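Local coordinates for ribosomal-protein-S5-alanine N-acetyltransferase (Vibrio fischeri, PDB 3IGR) that probably acetylates the N-terminal alanine of ribosomal protein uS5, taking the acetyl group from acetyl-CoA, at residues E8-R13 with F70-K75. Residues are numbered along the deposited sequence; the frame is centred on the assembly and turned at random.
Sequences EHYQVR and FVVVDK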
# COMPACT_ATOMS: atom_id res chain seq x y z
N GLU A 8 5.55 12.24 -7.86
CA GLU A 8 6.95 12.23 -8.27
C GLU A 8 7.14 13.04 -9.54
O GLU A 8 6.72 14.19 -9.58
CB GLU A 8 7.47 10.79 -8.36
CG GLU A 8 8.23 10.38 -7.10
CD GLU A 8 8.02 8.94 -6.74
OE1 GLU A 8 8.72 8.45 -5.83
OE2 GLU A 8 7.16 8.28 -7.38
N HIS A 9 7.76 12.47 -10.58
CA HIS A 9 7.88 13.16 -11.87
C HIS A 9 6.88 12.66 -12.93
O HIS A 9 7.12 12.76 -14.15
CB HIS A 9 9.33 13.15 -12.39
CG HIS A 9 9.93 11.78 -12.53
ND1 HIS A 9 10.60 11.15 -11.51
CD2 HIS A 9 9.98 10.93 -13.59
CE1 HIS A 9 11.03 9.96 -11.93
NE2 HIS A 9 10.66 9.82 -13.19
N TYR A 10 5.74 12.16 -12.46
CA TYR A 10 4.68 11.61 -13.33
C TYR A 10 3.37 12.39 -13.23
O TYR A 10 3.08 13.02 -12.21
CB TYR A 10 4.43 10.14 -12.99
CG TYR A 10 5.67 9.30 -13.04
CD1 TYR A 10 6.19 8.88 -14.27
CD2 TYR A 10 6.37 8.96 -11.88
CE1 TYR A 10 7.35 8.12 -14.33
CE2 TYR A 10 7.54 8.19 -11.94
CZ TYR A 10 8.02 7.78 -13.18
OH TYR A 10 9.17 7.02 -13.28
N GLN A 11 2.60 12.34 -14.31
CA GLN A 11 1.25 12.92 -14.36
C GLN A 11 0.29 11.91 -15.00
O GLN A 11 0.60 11.35 -16.05
CB GLN A 11 1.24 14.21 -15.19
CG GLN A 11 -0.17 14.77 -15.40
CD GLN A 11 -0.21 16.02 -16.25
OE1 GLN A 11 0.78 16.37 -16.90
NE2 GLN A 11 -1.35 16.70 -16.25
N VAL A 12 -0.84 11.68 -14.34
CA VAL A 12 -1.91 10.83 -14.87
C VAL A 12 -3.04 11.78 -15.22
O VAL A 12 -3.51 12.55 -14.38
CB VAL A 12 -2.41 9.79 -13.84
CG1 VAL A 12 -3.40 8.80 -14.48
CG2 VAL A 12 -1.23 9.03 -13.23
N ARG A 13 -3.46 11.74 -16.48
CA ARG A 13 -4.46 12.67 -16.97
C ARG A 13 -5.20 12.01 -18.09
O ARG A 13 -4.77 10.97 -18.59
CB ARG A 13 -3.81 13.99 -17.44
CG ARG A 13 -2.79 13.85 -18.57
CD ARG A 13 -2.63 15.17 -19.31
NE ARG A 13 -1.55 15.17 -20.30
CZ ARG A 13 -1.63 14.63 -21.52
NH1 ARG A 13 -2.75 14.03 -21.93
NH2 ARG A 13 -0.59 14.70 -22.33
N PHE A 70 -7.02 7.12 -19.59
CA PHE A 70 -5.93 7.89 -18.99
C PHE A 70 -4.57 7.49 -19.53
O PHE A 70 -4.33 6.31 -19.82
CB PHE A 70 -5.88 7.68 -17.49
CG PHE A 70 -7.03 8.28 -16.73
CD1 PHE A 70 -6.91 9.56 -16.18
CD2 PHE A 70 -8.19 7.54 -16.52
CE1 PHE A 70 -7.96 10.12 -15.45
CE2 PHE A 70 -9.26 8.09 -15.81
CZ PHE A 70 -9.14 9.38 -15.26
N VAL A 71 -3.67 8.46 -19.62
CA VAL A 71 -2.25 8.17 -19.88
C VAL A 71 -1.37 8.56 -18.68
O VAL A 71 -1.73 9.45 -17.89
CB VAL A 71 -1.72 8.85 -21.17
CG1 VAL A 71 -2.35 8.21 -22.42
CG2 VAL A 71 -1.93 10.37 -21.16
N VAL A 72 -0.26 7.85 -18.52
CA VAL A 72 0.73 8.19 -17.51
C VAL A 72 1.91 8.84 -18.25
O VAL A 72 2.47 8.25 -19.18
CB VAL A 72 1.22 6.96 -16.74
CG1 VAL A 72 2.23 7.40 -15.67
CG2 VAL A 72 0.07 6.17 -16.12
N VAL A 73 2.26 10.05 -17.84
CA VAL A 73 3.30 10.80 -18.52
C VAL A 73 4.52 10.94 -17.62
O VAL A 73 4.38 11.32 -16.46
CB VAL A 73 2.82 12.21 -18.93
CG1 VAL A 73 3.99 13.07 -19.52
CG2 VAL A 73 1.68 12.10 -19.93
N ASP A 74 5.69 10.63 -18.17
CA ASP A 74 6.95 11.01 -17.53
C ASP A 74 7.20 12.47 -17.93
O ASP A 74 7.51 12.77 -19.08
CB ASP A 74 8.09 10.11 -18.00
CG ASP A 74 9.38 10.33 -17.21
OD1 ASP A 74 9.59 11.40 -16.61
OD2 ASP A 74 10.20 9.39 -17.19
N LYS A 75 7.05 13.37 -16.97
CA LYS A 75 7.22 14.80 -17.23
C LYS A 75 8.68 15.15 -17.55
O LYS A 75 8.93 16.08 -18.30
CB LYS A 75 6.72 15.62 -16.04
CG LYS A 75 5.19 15.64 -15.92
CD LYS A 75 4.74 15.79 -14.47
CE LYS A 75 5.01 17.17 -13.89
NZ LYS A 75 4.46 17.28 -12.50
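Gln11 and Val73 face each other where strands 10-13 and 70-74 run antiparallel, the axes 4.6 Å apart at closest approach and their directions 163° apart. Two backbone bonds join this pair, the shorter from Val73 N to Gln11 O at 2.8 Å, and Arg13 pairs with Val71 in the same way. Beyond the end of 70-74 and just before 10-13, Lys75 N bonds to His9 O. Tyr10-Asp74 and Val12-Val72 are the non-hydrogen-bonded pairs; beta-branched valine at 12, 71, 72 and 73 suits extended strand backbone.

In the mixed GNAT sheet, strand 10-14 lies between 4-7 and 68-74, all antiparallel. Tyr10, Val12 and Val72 touch helix 112-126, where apolar groups suit: Val12 CG1 meets Phe70 CD1 at 4.0 Å, the two side chains crossing at about a right angle, while Val12 CG2 lies 4.3 Å from Val72 CG2. Asp74 is the buried polar exception, its OD2 hydrogen-bonded to Tyr107 OH; Asp74 OD1 comes within 3.1 Å of His9 CD2, at the imidazole edge. Chi1 of 57° sets His9 CG between backbone N and carbonyl carbon; CD2 sits 3.7 Å above the Tyr10 ring plane, offset toward the rim.

Gln11 and Arg13, long and polar, share the other, partly exposed face with Val71 and Val73. Gln11 NE2 bonds to Ser4 OG. Arg13 lays its guanidinium face over Val71 CG2, 3.8 Å from NH1, and Val73 CG2, while NH1 forms a salt bridge with Asp19. Beside the strand end, Lys75 CD packs on Gln11 CB at 3.9 Å, and Lys75 NZ forms a salt bridge with Glu6.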